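Local structure of VP1 (New Jersey polyomavirus-2013, 6Y5Y) at residues D[181-186]-D[214-219]; D[274-279]-D[296-301]. The protein forms the disulfide-linked pentamers from which the icosahedral polyomavirus capsid is built and binds sialylated glycans, consistent with attachment to host cells. All coordinates share one frame; numbering follows the deposited sequence.

Contact 1: residues D[181-186]-D[214-219]; sequences KSIHPN and GFYPVE
Phe-215 lays the flat of its ring against the backbone of Ser-182 and Ile-183, and its side chain can be followed outward from CB. With CG anti to the backbone N (chi1 -160°), the ring swings toward the other segment, although CB itself does not point there. CG passes near Ser-182 CA, CD1 reaches 3.5 Å from Lys-181 O, and CE1 lies under the Ser-182 backbone. The CA of Ser-182 sits 3.8 Å from the ring centroid and over the face, a CH-pi contact in which CA-H faces the ring while CB is directed away. On the other flank CD2 lies near Ile-183 CG2 and CE2 of Phe-215 meets Ile-183 CB at 3.5 Å, while CZ, the tip, ends beside the carbonyl of Ser-182. The backbone is pinned at the same place: Ile-183 N donates to Phe-215 O over 3.1 Å. Beta-branched Ile-183 serves two aromatic neighbours at once. With CG1 anti to the backbone N (chi1 -165°), CG2 falls between the backbone N and the carbonyl carbon, from where it presses onto one face of Tyr-216, 3.2 Å from CE2, a tight fit. The Tyr-216 hydroxyl is taken up by Asp-211. Pro-217, whose ring presents no N-H, brings CD against Ile-183 O, which accepts a bond from Trp-221 NE1. A water lies 2.9 Å from Lys-181 O and 2.8 Å from Gly-214 O, within hydrogen-bonding reach of both; Gly-214 accommodates positive phi readily. The contact thus ties the chain entering the short helix 185-189 to the loop between strands 207-209 and 221-223, the outer strands of a small antiparallel sheet, while Val-218 rests on strand 271-284 and Glu-219 bonds His-127 of a neighbouring subunit.

Contact 2: residues D[274-279]-D[296-301]; sequences VSCADI and LPRYFK
Asp-278 OD1 is gripped by two groups: NH2 of Arg-298, at 2.7 Å, and ND1 of His-152 on strand 150-157. The arginine bond belongs to a side-on salt bridge, in which the syn lone pair of OD1 takes NH2 while OD2 receives NE at 2.8 Å, also on its syn side. Both bonds are fairly straight, and the carboxylate and guanidinium planes are only 25° apart. Arg-298 gets there on a stem extended through chi2, which brings CD to within 3.7 Å of Cys-276 CB; the bend that follows at chi3 (-77°) turns the guanidinium edge to the acid. A slim, weakly polar cysteine suits the place beside this stem. A water donates to Asp-278 OD2 and to Leu-296 O, each at 2.8 Å, giving OD2 a second bond. Farther along, the pairing becomes apolar. Phe-300 receives Val-274 CB over the centre of one ring face, while Cys-276 CB lies near its edge, 4.0 Å from CZ. The two strand axes come no nearer than 9.0 Å and run roughly antiparallel, so here side chains bridge the gap, although the strands pair as a hairpin along other parts of their length; this is the core of the jelly-roll sandwich of the VP1 coat-protein domain, the part of the longer protein modelled here. Thr-115 holds Arg-298 NH1, and a glycerol molecule, probably from the crystallisation liquor, bonds NH2. In this buried interior each charge directly meets its opposite, which probably keeps both groups ionised, and two near-coplanar bonds from NE and NH2 restrict rotation of both.

Contacts 1 and 2 are about 18 Å apart between centres but meet through strand 271-284. Val-218 of contact 1 packs with CG2 against Ile-279 CD1 (3.9 Å) and with CG1 against Ala-277 CB (4.0 Å), two residues whose CB atoms are directed away from 296-301. Contact 2 therefore occupies the core side of the strand, and the loop of contact 1 rests on its other face. Neither contact forms the glycan pocket; the side chain of Lys-181 is about 12 Å from the bound sialic acid. The side chain of Phe-300 is about 7 Å from that of Glu-42, a magnesium-binding residue of this protein, though no magnesium is bound to this chain there.

Contact 1: residues D[181-186]-D[214-219]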
ATOM      1  N   LYS D 181      -6.331 -37.034 -11.699  1.00 25.59           N
ATOM      2  CA  LYS D 181      -5.582 -36.361 -10.647  1.00 26.36           C
ATOM      3  C   LYS D 181      -6.142 -34.982 -10.329  1.00 29.31           C
ATOM      4  O   LYS D 181      -5.753 -34.385  -9.319  1.00 25.84           O
ATOM      5  CB  LYS D 181      -4.116 -36.223 -11.051  1.00 29.89           C
ATOM      6  CG  LYS D 181      -3.455 -37.537 -11.404  1.00 42.36           C
ATOM      7  CD  LYS D 181      -3.514 -38.500 -10.239  1.00 41.51           C
ATOM      8  CE  LYS D 181      -2.104 -38.881  -9.804  1.00 57.22           C
ATOM      9  NZ  LYS D 181      -1.468 -39.854 -10.741  1.00 48.71           N
ATOM     10  N   SER D 182      -7.017 -34.465 -11.184  1.00 26.77           N
ATOM     11  CA  SER D 182      -7.655 -33.172 -10.983  1.00 26.15           C
ATOM     12  C   SER D 182      -8.899 -33.139 -11.859  1.00 33.53           C
ATOM     13  O   SER D 182      -9.146 -34.053 -12.648  1.00 31.20           O
ATOM     14  CB  SER D 182      -6.696 -32.020 -11.304  1.00 26.64           C
ATOM     15  OG  SER D 182      -6.218 -32.084 -12.636  1.00 25.88           O
ATOM     16  N   ILE D 183      -9.690 -32.080 -11.710  1.00 24.06           N
ATOM     17  CA  ILE D 183     -10.897 -31.916 -12.511  1.00 24.68           C
ATOM     18  C   ILE D 183     -10.956 -30.476 -13.008  1.00 25.61           C
ATOM     19  O   ILE D 183     -10.579 -29.538 -12.293  1.00 23.30           O
ATOM     20  CB  ILE D 183     -12.161 -32.314 -11.717  1.00 29.09           C
ATOM     21  CG1 ILE D 183     -13.370 -32.487 -12.642  1.00 27.20           C
ATOM     22  CG2 ILE D 183     -12.460 -31.304 -10.630  1.00 27.43           C
ATOM     23  CD1 ILE D 183     -14.532 -33.182 -11.964  1.00 32.24           C
ATOM     24  N   HIS D 184     -11.392 -30.312 -14.247  1.00 22.88           N
ATOM     25  CA  HIS D 184     -11.372 -29.061 -14.979  1.00 19.80           C
ATOM     26  C   HIS D 184     -12.797 -28.611 -15.278  1.00 22.61           C
ATOM     27  O   HIS D 184     -13.726 -29.430 -15.291  1.00 26.52           O
ATOM     28  CB  HIS D 184     -10.562 -29.223 -16.277  1.00 23.73           C
ATOM     29  CG  HIS D 184      -9.249 -29.913 -16.066  1.00 25.67           C
ATOM     30  ND1 HIS D 184      -8.237 -29.368 -15.305  1.00 22.75           N
ATOM     31  CD2 HIS D 184      -8.796 -31.121 -16.488  1.00 29.58           C
ATOM     32  CE1 HIS D 184      -7.213 -30.203 -15.275  1.00 31.50           C
ATOM     33  NE2 HIS D 184      -7.524 -31.272 -15.989  1.00 22.73           N
ATOM     34  N   PRO D 185     -13.013 -27.303 -15.469  1.00 23.31           N
ATOM     35  CA  PRO D 185     -14.384 -26.802 -15.690  1.00 19.42           C
ATOM     36  C   PRO D 185     -15.155 -27.529 -16.784  1.00 23.87           C
ATOM     37  O   PRO D 185     -16.344 -27.829 -16.593  1.00 21.45           O
ATOM     38  CB  PRO D 185     -14.148 -25.323 -16.033  1.00 21.53           C
ATOM     39  CG  PRO D 185     -12.930 -24.964 -15.209  1.00 20.02           C
ATOM     40  CD  PRO D 185     -12.043 -26.204 -15.301  1.00 23.39           C
ATOM     41  N   ASN D 186     -14.516 -27.857 -17.909  1.00 20.93           N
ATOM     42  CA  ASN D 186     -15.256 -28.508 -18.984  1.00 25.35           C
ATOM     43  C   ASN D 186     -15.522 -29.983 -18.728  1.00 27.50           C
ATOM     44  O   ASN D 186     -16.341 -30.571 -19.446  1.00 25.25           O
ATOM     45  CB  ASN D 186     -14.540 -28.367 -20.327  1.00 24.78           C
ATOM     46  CG  ASN D 186     -15.517 -28.403 -21.490  1.00 27.76           C
ATOM     47  OD1 ASN D 186     -16.583 -27.784 -21.426  1.00 26.74           O
ATOM     48  ND2 ASN D 186     -15.183 -29.155 -22.536  1.00 28.18           N
ATOM     49  N   GLY D 214      -6.754 -31.270  -2.859  1.00 20.71           N
ATOM     50  CA  GLY D 214      -5.733 -31.398  -3.884  1.00 20.87           C
ATOM     51  C   GLY D 214      -6.266 -31.878  -5.221  1.00 26.27           C
ATOM     52  O   GLY D 214      -5.715 -32.809  -5.830  1.00 23.73           O
ATOM     53  N   PHE D 215      -7.339 -31.244  -5.697  1.00 19.82           N
ATOM     54  CA  PHE D 215      -8.058 -31.732  -6.874  1.00 20.55           C
ATOM     55  C   PHE D 215      -8.582 -30.631  -7.793  1.00 23.19           C
ATOM     56  O   PHE D 215      -8.677 -30.860  -9.004  1.00 20.19           O
ATOM     57  CB  PHE D 215      -9.234 -32.608  -6.418  1.00 24.25           C
ATOM     58  CG  PHE D 215      -9.752 -33.543  -7.469  1.00 28.28           C
ATOM     59  CD1 PHE D 215      -8.958 -34.567  -7.965  1.00 27.63           C
ATOM     60  CD2 PHE D 215     -11.046 -33.412  -7.946  1.00 27.54           C
ATOM     61  CE1 PHE D 215      -9.446 -35.441  -8.926  1.00 29.79           C
ATOM     62  CE2 PHE D 215     -11.542 -34.279  -8.910  1.00 34.00           C
ATOM     63  CZ  PHE D 215     -10.738 -35.292  -9.401  1.00 33.82           C
ATOM     64  N   TYR D 216      -8.948 -29.458  -7.266  1.00 19.36           N
ATOM     65  CA  TYR D 216      -9.472 -28.349  -8.048  1.00 19.69           C
ATOM     66  C   TYR D 216      -8.394 -27.285  -8.194  1.00 18.86           C
ATOM     67  O   TYR D 216      -8.025 -26.650  -7.190  1.00 21.08           O
ATOM     68  CB  TYR D 216     -10.713 -27.767  -7.367  1.00 19.35           C
ATOM     69  CG  TYR D 216     -11.869 -28.749  -7.324  1.00 19.52           C
ATOM     70  CD1 TYR D 216     -11.949 -29.728  -6.332  1.00 19.52           C
ATOM     71  CD2 TYR D 216     -12.855 -28.721  -8.303  1.00 24.63           C
ATOM     72  CE1 TYR D 216     -12.993 -30.638  -6.307  1.00 19.82           C
ATOM     73  CE2 TYR D 216     -13.915 -29.618  -8.274  1.00 23.10           C
ATOM     74  CZ  TYR D 216     -13.968 -30.580  -7.292  1.00 22.01           C
ATOM     75  OH  TYR D 216     -15.011 -31.477  -7.292  1.00 24.71           O
ATOM     76  N   PRO D 217      -7.842 -27.073  -9.388  1.00 16.91           N
ATOM     77  CA  PRO D 217      -6.770 -26.077  -9.542  1.00 15.60           C
ATOM     78  C   PRO D 217      -7.284 -24.651  -9.372  1.00 19.16           C
ATOM     79  O   PRO D 217      -8.367 -24.297  -9.846  1.00 17.71           O
ATOM     80  CB  PRO D 217      -6.261 -26.314 -10.969  1.00 21.12           C
ATOM     81  CG  PRO D 217      -6.643 -27.764 -11.270  1.00 19.64           C
ATOM     82  CD  PRO D 217      -7.967 -27.949 -10.572  1.00 20.50           C
ATOM     83  N   VAL D 218      -6.473 -23.821  -8.719  1.00 16.98           N
ATOM     84  CA  VAL D 218      -6.893 -22.441  -8.478  1.00 19.31           C
ATOM     85  C   VAL D 218      -6.947 -21.652  -9.782  1.00 18.40           C
ATOM     86  O   VAL D 218      -7.724 -20.696  -9.899  1.00 16.10           O
ATOM     87  CB  VAL D 218      -5.983 -21.745  -7.443  1.00 21.11           C
ATOM     88  CG1 VAL D 218      -5.829 -22.586  -6.193  1.00 18.28           C
ATOM     89  CG2 VAL D 218      -4.651 -21.443  -8.029  1.00 20.62           C
ATOM     90  N   GLU D 219      -6.154 -22.036 -10.793  1.00 19.69           N
ATOM     91  CA  GLU D 219      -6.202 -21.290 -12.047  1.00 15.80           C
ATOM     92  C   GLU D 219      -7.464 -21.572 -12.857  1.00 13.99           C
ATOM     93  O   GLU D 219      -7.706 -20.885 -13.854  1.00 18.71           O
ATOM     94  CB  GLU D 219      -4.952 -21.581 -12.882  1.00 17.91           C
ATOM     95  CG  GLU D 219      -4.886 -22.995 -13.452  1.00 18.91           C
ATOM     96  CD  GLU D 219      -3.472 -23.356 -13.902  1.00 17.68           C
ATOM     97  OE1 GLU D 219      -2.662 -23.757 -13.042  1.00 20.69           O
ATOM     98  OE2 GLU D 219      -3.169 -23.206 -15.105  1.00 17.54           O
TER
HETATM   99  O   HOH W   1      -3.642 -33.541  -7.582  1.00 24.44           O

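Contact 2: residues D[274-279]-D[296-301]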
ATOM      1  N   VAL D 274     -13.661 -26.643   5.855  1.00 16.81           N
ATOM      2  CA  VAL D 274     -12.613 -25.633   5.796  1.00 18.59           C
ATOM      3  C   VAL D 274     -11.805 -25.843   4.521  1.00 21.63           C
ATOM      4  O   VAL D 274     -11.624 -26.970   4.056  1.00 24.19           O
ATOM      5  CB  VAL D 274     -11.705 -25.669   7.048  1.00 20.22           C
ATOM      6  CG1 VAL D 274     -12.516 -25.334   8.301  1.00 21.00           C
ATOM      7  CG2 VAL D 274     -11.029 -27.023   7.198  1.00 25.11           C
ATOM      8  N   SER D 275     -11.348 -24.744   3.931  1.00 18.83           N
ATOM      9  CA  SER D 275     -10.558 -24.833   2.716  1.00 18.08           C
ATOM     10  C   SER D 275      -9.685 -23.594   2.590  1.00 19.16           C
ATOM     11  O   SER D 275      -9.909 -22.583   3.258  1.00 16.84           O
ATOM     12  CB  SER D 275     -11.439 -25.019   1.476  1.00 19.64           C
ATOM     13  OG  SER D 275     -12.590 -24.212   1.503  1.00 26.20           O
ATOM     14  N   CYS D 276      -8.686 -23.686   1.717  1.00 19.46           N
ATOM     15  CA  CYS D 276      -7.740 -22.588   1.581  1.00 15.23           C
ATOM     16  C   CYS D 276      -6.821 -22.823   0.400  1.00 18.66           C
ATOM     17  O   CYS D 276      -6.774 -23.909  -0.184  1.00 18.95           O
ATOM     18  CB  CYS D 276      -6.909 -22.403   2.849  1.00 13.23           C
ATOM     19  SG  CYS D 276      -5.787 -23.780   3.156  1.00 20.51           S
ATOM     20  N   ALA D 277      -6.044 -21.787   0.098  1.00 18.60           N
ATOM     21  CA  ALA D 277      -4.971 -21.878  -0.879  1.00 16.25           C
ATOM     22  C   ALA D 277      -4.014 -20.751  -0.565  1.00 20.15           C
ATOM     23  O   ALA D 277      -4.447 -19.613  -0.349  1.00 18.68           O
ATOM     24  CB  ALA D 277      -5.490 -21.767  -2.311  1.00 14.52           C
ATOM     25  N   ASP D 278      -2.726 -21.064  -0.514  1.00 16.07           N
ATOM     26  CA  ASP D 278      -1.736 -20.067  -0.124  1.00 15.00           C
ATOM     27  C   ASP D 278      -0.503 -20.217  -1.011  1.00 17.58           C
ATOM     28  O   ASP D 278       0.520 -20.765  -0.591  1.00 20.78           O
ATOM     29  CB  ASP D 278      -1.409 -20.205   1.362  1.00 17.28           C
ATOM     30  CG  ASP D 278      -2.556 -19.749   2.237  1.00 18.68           C
ATOM     31  OD1 ASP D 278      -2.783 -18.520   2.311  1.00 18.36           O
ATOM     32  OD2 ASP D 278      -3.246 -20.621   2.818  1.00 15.76           O
ATOM     33  N   ILE D 279      -0.605 -19.713  -2.242  1.00 17.35           N
ATOM     34  CA  ILE D 279       0.567 -19.547  -3.097  1.00 18.12           C
ATOM     35  C   ILE D 279       1.346 -18.345  -2.589  1.00 21.20           C
ATOM     36  O   ILE D 279       0.843 -17.215  -2.617  1.00 17.33           O
ATOM     37  CB  ILE D 279       0.173 -19.351  -4.572  1.00 15.56           C
ATOM     38  CG1 ILE D 279      -0.675 -20.509  -5.091  1.00 19.74           C
ATOM     39  CG2 ILE D 279       1.420 -19.162  -5.446  1.00 14.48           C
ATOM     40  CD1 ILE D 279      -1.244 -20.261  -6.480  1.00 17.63           C
ATOM     41  N   LEU D 296       2.547 -22.572   1.645  1.00 20.86           N
ATOM     42  CA  LEU D 296       2.838 -22.788   3.055  1.00 17.99           C
ATOM     43  C   LEU D 296       1.604 -23.324   3.762  1.00 15.09           C
ATOM     44  O   LEU D 296       0.476 -23.113   3.297  1.00 19.10           O
ATOM     45  CB  LEU D 296       3.298 -21.482   3.728  1.00 19.07           C
ATOM     46  CG  LEU D 296       4.702 -21.000   3.362  1.00 18.07           C
ATOM     47  CD1 LEU D 296       5.017 -19.671   4.056  1.00 18.15           C
ATOM     48  CD2 LEU D 296       5.731 -22.061   3.725  1.00 23.16           C
ATOM     49  N   PRO D 297       1.775 -24.020   4.897  1.00 22.31           N
ATOM     50  CA  PRO D 297       0.616 -24.604   5.591  1.00 20.83           C
ATOM     51  C   PRO D 297      -0.198 -23.549   6.326  1.00 17.82           C
ATOM     52  O   PRO D 297       0.329 -22.522   6.765  1.00 19.01           O
ATOM     53  CB  PRO D 297       1.245 -25.587   6.593  1.00 20.81           C
ATOM     54  CG  PRO D 297       2.710 -25.638   6.271  1.00 22.85           C
ATOM     55  CD  PRO D 297       3.035 -24.354   5.585  1.00 26.35           C
ATOM     56  N   ARG D 298      -1.485 -23.848   6.519  1.00 16.93           N
ATOM     57  CA  ARG D 298      -2.414 -22.929   7.175  1.00 16.73           C
ATOM     58  C   ARG D 298      -3.096 -23.591   8.370  1.00 18.07           C
ATOM     59  O   ARG D 298      -3.575 -24.729   8.277  1.00 18.75           O
ATOM     60  CB  ARG D 298      -3.475 -22.420   6.192  1.00 15.81           C
ATOM     61  CG  ARG D 298      -4.440 -21.396   6.843  1.00 15.23           C
ATOM     62  CD  ARG D 298      -5.456 -20.871   5.837  1.00 16.86           C
ATOM     63  NE  ARG D 298      -4.904 -19.869   4.927  1.00 15.64           N
ATOM     64  CZ  ARG D 298      -4.952 -18.553   5.143  1.00 14.71           C
ATOM     65  NH1 ARG D 298      -5.522 -18.073   6.255  1.00 15.77           N
ATOM     66  NH2 ARG D 298      -4.440 -17.714   4.251  1.00 14.78           N
ATOM     67  N   TYR D 299      -3.158 -22.862   9.481  1.00 17.34           N
ATOM     68  CA  TYR D 299      -3.820 -23.287  10.704  1.00 17.31           C
ATOM     69  C   TYR D 299      -5.200 -22.642  10.801  1.00 20.35           C
ATOM     70  O   TYR D 299      -5.402 -21.509  10.357  1.00 19.05           O
ATOM     71  CB  TYR D 299      -2.963 -22.893  11.910  1.00 16.47           C
ATOM     72  CG  TYR D 299      -3.657 -22.886  13.261  1.00 22.91           C
ATOM     73  CD1 TYR D 299      -3.780 -24.051  14.004  1.00 23.15           C
ATOM     74  CD2 TYR D 299      -4.149 -21.707  13.809  1.00 22.22           C
ATOM     75  CE1 TYR D 299      -4.397 -24.047  15.247  1.00 20.91           C
ATOM     76  CE2 TYR D 299      -4.765 -21.694  15.050  1.00 24.09           C
ATOM     77  CZ  TYR D 299      -4.884 -22.865  15.762  1.00 24.56           C
ATOM     78  OH  TYR D 299      -5.495 -22.848  16.993  1.00 25.01           O
ATOM     79  N   PHE D 300      -6.153 -23.380  11.373  1.00 19.65           N
ATOM     80  CA  PHE D 300      -7.495 -22.871  11.646  1.00 19.81           C
ATOM     81  C   PHE D 300      -7.866 -23.177  13.089  1.00 21.93           C
ATOM     82  O   PHE D 300      -7.601 -24.278  13.577  1.00 23.58           O
ATOM     83  CB  PHE D 300      -8.569 -23.518  10.766  1.00 19.38           C
ATOM     84  CG  PHE D 300      -8.494 -23.174   9.300  1.00 18.29           C
ATOM     85  CD1 PHE D 300      -7.566 -23.789   8.470  1.00 23.25           C
ATOM     86  CD2 PHE D 300      -9.426 -22.314   8.731  1.00 20.59           C
ATOM     87  CE1 PHE D 300      -7.538 -23.520   7.104  1.00 21.08           C
ATOM     88  CE2 PHE D 300      -9.403 -22.031   7.372  1.00 22.93           C
ATOM     89  CZ  PHE D 300      -8.456 -22.631   6.558  1.00 23.48           C
ATOM     90  N   LYS D 301      -8.500 -22.215  13.761  1.00 17.75           N
ATOM     91  CA  LYS D 301      -9.237 -22.477  14.993  1.00 16.95           C
ATOM     92  C   LYS D 301     -10.623 -21.877  14.830  1.00 24.87           C
ATOM     93  O   LYS D 301     -10.757 -20.663  14.640  1.00 21.66           O
ATOM     94  CB  LYS D 301      -8.540 -21.898  16.224  1.00 20.94           C
ATOM     95  CG  LYS D 301      -9.342 -22.090  17.515  1.00 21.89           C
ATOM     96  CD  LYS D 301      -8.797 -21.240  18.656  1.00 38.31           C
ATOM     97  CE  LYS D 301      -7.900 -22.056  19.568  1.00 35.29           C
TER
HETATM   98  O   HOH W   2      -2.272 -23.213   2.641  1.00 18.21           O